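Local coordinates for protein CalS11 (Micromonospora echinospora, PDB 3TOS) that probably transfers a methyl group from S-adenosylmethionine to an oxygen atom of its substrate in calicheamicin biosynthesis, at residues B[78-83]-B[131-136]. Numbering follows the deposited sequence.
Sequences VRFGRH and AVPGGY. With SAH (S-adenosyl-L-homocysteine), chain O.
Phe80 and Tyr136 meet as a T-shaped pair: the Phe80 edge, led by CD1, is directed at the Tyr136 face, with ring centroids 5.3 Å apart and planes at 80°. Tyr136 points its CB toward 78-83, and chi1 -167° sets CG anti to the backbone N. At the ring's far end the phenol OH donates a hydrogen bond to Phe80 O, 2.7 Å long. The donor lies in the carbonyl plane on a lone pair, the C=O...OH angle being 122°, so one tyrosine grips both the ring and the backbone of the same phenylalanine. A face of the Phe80 ring receives Val132: CG1 stands 3.8 Å from the ring centroid, a CH-pi contact displaced toward the rim. The same methyl lies 3.8 Å from Arg79 CG, touching both arginine stem and aromatic ring. Pro133 CD adds apolar packing at Phe80 CE1, 3.9 Å away. A water accepts from Arg79 NE (2.8 Å) and donates to Ala131 O, linking Arg79, extended from CG to NE, to 131-136.

The type II' turn Val78-Gly81 also borders S-adenosyl-L-homocysteine. Arg82 NE and NH2 both donate to its carboxylate OXT, 3.0 Å from NE, while OXT sits 3.3 Å above the plane of the His83 ring, over its centre. Asp107 accepts from the Val78 and Arg79 backbone N-H groups and also binds the ligand. Pro36 of the second subunit packs on Phe80. In this Rossmann-like methyltransferase domain, the contact joins the turn between strand 72-76 and helix 82-94 to the loop that follows strand 103-107 and enters helix 136-148.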
loop_
_atom_site.group_PDB
_atom_site.type_symbol
_atom_site.label_atom_id
_atom_site.label_comp_id
_atom_site.label_asym_id
_atom_site.label_seq_id
_atom_site.Cartn_x
_atom_site.Cartn_y
_atom_site.Cartn_z
ATOM N N VAL B 78 -23.648 -8.743 -32.151
ATOM C CA VAL B 78 -22.456 -8.237 -32.847
ATOM C C VAL B 78 -22.815 -7.080 -33.757
ATOM O O VAL B 78 -22.035 -6.143 -33.864
ATOM C CB VAL B 78 -21.897 -9.402 -33.711
ATOM C CG1 VAL B 78 -20.737 -8.976 -34.624
ATOM C CG2 VAL B 78 -21.380 -10.514 -32.735
ATOM N N ARG B 79 -23.956 -7.135 -34.433
ATOM C CA ARG B 79 -24.325 -6.122 -35.453
ATOM C C ARG B 79 -23.242 -5.961 -36.522
ATOM O O ARG B 79 -22.929 -6.967 -37.184
ATOM C CB ARG B 79 -24.742 -4.764 -34.837
ATOM C CG ARG B 79 -25.673 -3.928 -35.780
ATOM C CD ARG B 79 -25.881 -2.573 -35.156
ATOM N NE ARG B 79 -26.666 -1.709 -36.021
ATOM C CZ ARG B 79 -27.023 -0.447 -35.730
ATOM N NH1 ARG B 79 -26.605 0.148 -34.632
ATOM N NH2 ARG B 79 -27.737 0.286 -36.608
ATOM N N PHE B 80 -22.671 -4.769 -36.724
ATOM C CA PHE B 80 -21.623 -4.628 -37.764
ATOM C C PHE B 80 -20.230 -5.068 -37.245
ATOM O O PHE B 80 -19.267 -5.137 -38.026
ATOM C CB PHE B 80 -21.526 -3.174 -38.292
ATOM C CG PHE B 80 -22.776 -2.709 -38.968
ATOM C CD1 PHE B 80 -23.056 -3.178 -40.250
ATOM C CD2 PHE B 80 -23.640 -1.800 -38.378
ATOM C CE1 PHE B 80 -24.156 -2.769 -40.953
ATOM C CE2 PHE B 80 -24.817 -1.352 -39.083
ATOM C CZ PHE B 80 -25.081 -1.890 -40.375
ATOM N N GLY B 81 -20.099 -5.318 -35.935
ATOM C CA GLY B 81 -18.835 -5.855 -35.442
ATOM C C GLY B 81 -17.956 -4.851 -34.733
ATOM O O GLY B 81 -16.791 -5.153 -34.495
ATOM N N ARG B 82 -18.485 -3.701 -34.316
ATOM C CA ARG B 82 -17.667 -2.706 -33.612
ATOM C C ARG B 82 -16.755 -3.294 -32.543
ATOM O O ARG B 82 -15.549 -3.015 -32.486
ATOM C CB ARG B 82 -18.607 -1.718 -32.906
ATOM C CG ARG B 82 -17.803 -0.680 -32.078
ATOM C CD ARG B 82 -18.670 0.444 -31.456
ATOM N NE ARG B 82 -19.752 -0.111 -30.630
ATOM C CZ ARG B 82 -20.514 0.591 -29.786
ATOM N NH1 ARG B 82 -20.287 1.894 -29.592
ATOM N NH2 ARG B 82 -21.455 -0.040 -29.057
ATOM N N HIS B 83 -17.353 -4.062 -31.633
ATOM C CA HIS B 83 -16.571 -4.604 -30.528
ATOM C C HIS B 83 -15.607 -5.709 -30.963
ATOM O O HIS B 83 -14.543 -5.851 -30.370
ATOM C CB HIS B 83 -17.496 -5.132 -29.427
ATOM C CG HIS B 83 -18.240 -4.048 -28.713
ATOM N ND1 HIS B 83 -19.427 -4.289 -28.083
ATOM C CD2 HIS B 83 -17.940 -2.736 -28.492
ATOM C CE1 HIS B 83 -19.856 -3.156 -27.518
ATOM N NE2 HIS B 83 -18.961 -2.209 -27.741
ATOM N N ALA B 131 -30.890 -5.494 -38.150
ATOM C CA ALA B 131 -30.457 -6.322 -39.278
ATOM C C ALA B 131 -29.253 -5.663 -39.985
ATOM O O ALA B 131 -29.218 -4.434 -40.149
ATOM C CB ALA B 131 -31.545 -6.486 -40.285
ATOM N N VAL B 132 -28.288 -6.480 -40.420
ATOM C CA VAL B 132 -27.246 -5.991 -41.261
ATOM C C VAL B 132 -27.426 -6.671 -42.635
ATOM O O VAL B 132 -28.182 -7.619 -42.772
ATOM C CB VAL B 132 -25.850 -6.260 -40.633
ATOM C CG1 VAL B 132 -25.766 -5.542 -39.256
ATOM C CG2 VAL B 132 -25.607 -7.736 -40.439
ATOM N N PRO B 133 -26.744 -6.158 -43.669
ATOM C CA PRO B 133 -27.083 -6.613 -45.011
ATOM C C PRO B 133 -26.834 -8.078 -45.259
ATOM O O PRO B 133 -25.930 -8.681 -44.616
ATOM C CB PRO B 133 -26.096 -5.818 -45.874
ATOM C CG PRO B 133 -25.850 -4.561 -45.138
ATOM C CD PRO B 133 -25.856 -4.965 -43.674
ATOM N N GLY B 134 -27.588 -8.657 -46.199
ATOM C CA GLY B 134 -27.209 -9.962 -46.733
ATOM C C GLY B 134 -25.754 -10.082 -47.137
ATOM O O GLY B 134 -25.224 -9.198 -47.822
ATOM N N GLY B 135 -25.096 -11.147 -46.647
ATOM C CA GLY B 135 -23.709 -11.357 -46.943
ATOM C C GLY B 135 -22.778 -10.658 -45.970
ATOM O O GLY B 135 -21.589 -10.770 -46.129
ATOM N N TYR B 136 -23.317 -9.919 -45.000
ATOM C CA TYR B 136 -22.447 -9.220 -44.101
ATOM C C TYR B 136 -21.401 -10.101 -43.288
ATOM O O TYR B 136 -20.269 -9.680 -43.121
ATOM C CB TYR B 136 -23.271 -8.279 -43.155
ATOM C CG TYR B 136 -22.335 -7.323 -42.444
ATOM C CD1 TYR B 136 -21.872 -6.171 -43.098
ATOM C CD2 TYR B 136 -21.809 -7.628 -41.180
ATOM C CE1 TYR B 136 -20.976 -5.295 -42.475
ATOM C CE2 TYR B 136 -20.860 -6.786 -40.582
ATOM C CZ TYR B 136 -20.458 -5.610 -41.230
ATOM O OH TYR B 136 -19.563 -4.773 -40.638
HETATM N N SAH O . -22.426 -5.004 -30.169
HETATM C CA SAH O . -22.972 -4.197 -31.308
HETATM C CB SAH O . -24.443 -3.855 -31.145
HETATM C CG SAH O . -25.341 -5.110 -31.176
HETATM S SD SAH O . -27.028 -4.630 -31.488
HETATM C C SAH O . -22.158 -2.905 -31.347
HETATM O O SAH O . -22.378 -2.040 -32.250
HETATM O OXT SAH O . -21.201 -2.728 -30.583
HETATM C "C5'" SAH O . -27.969 -6.028 -30.855
HETATM C "C4'" SAH O . -27.718 -7.369 -31.625
HETATM O "O4'" SAH O . -28.282 -8.445 -30.863
HETATM C "C3'" SAH O . -28.471 -7.341 -32.964
HETATM O "O3'" SAH O . -27.536 -7.437 -34.066
HETATM C "C2'" SAH O . -29.414 -8.527 -32.844
HETATM O "O2'" SAH O . -29.640 -9.255 -34.069
HETATM C "C1'" SAH O . -28.701 -9.406 -31.789
HETATM N N9 SAH O . -29.636 -10.338 -31.113
HETATM C C8 SAH O . -30.689 -10.030 -30.310
HETATM N N7 SAH O . -31.285 -11.207 -29.988
HETATM C C5 SAH O . -30.641 -12.233 -30.582
HETATM C C6 SAH O . -30.809 -13.691 -30.606
HETATM N N6 SAH O . -31.857 -14.265 -29.971
HETATM N N1 SAH O . -29.897 -14.393 -31.324
HETATM C C2 SAH O . -28.857 -13.790 -31.974
HETATM N N3 SAH O . -28.679 -12.453 -32.054
HETATM C C4 SAH O . -29.535 -11.670 -31.305
HETATM O O HOH W 1 -28.230 -2.320 -38.260
#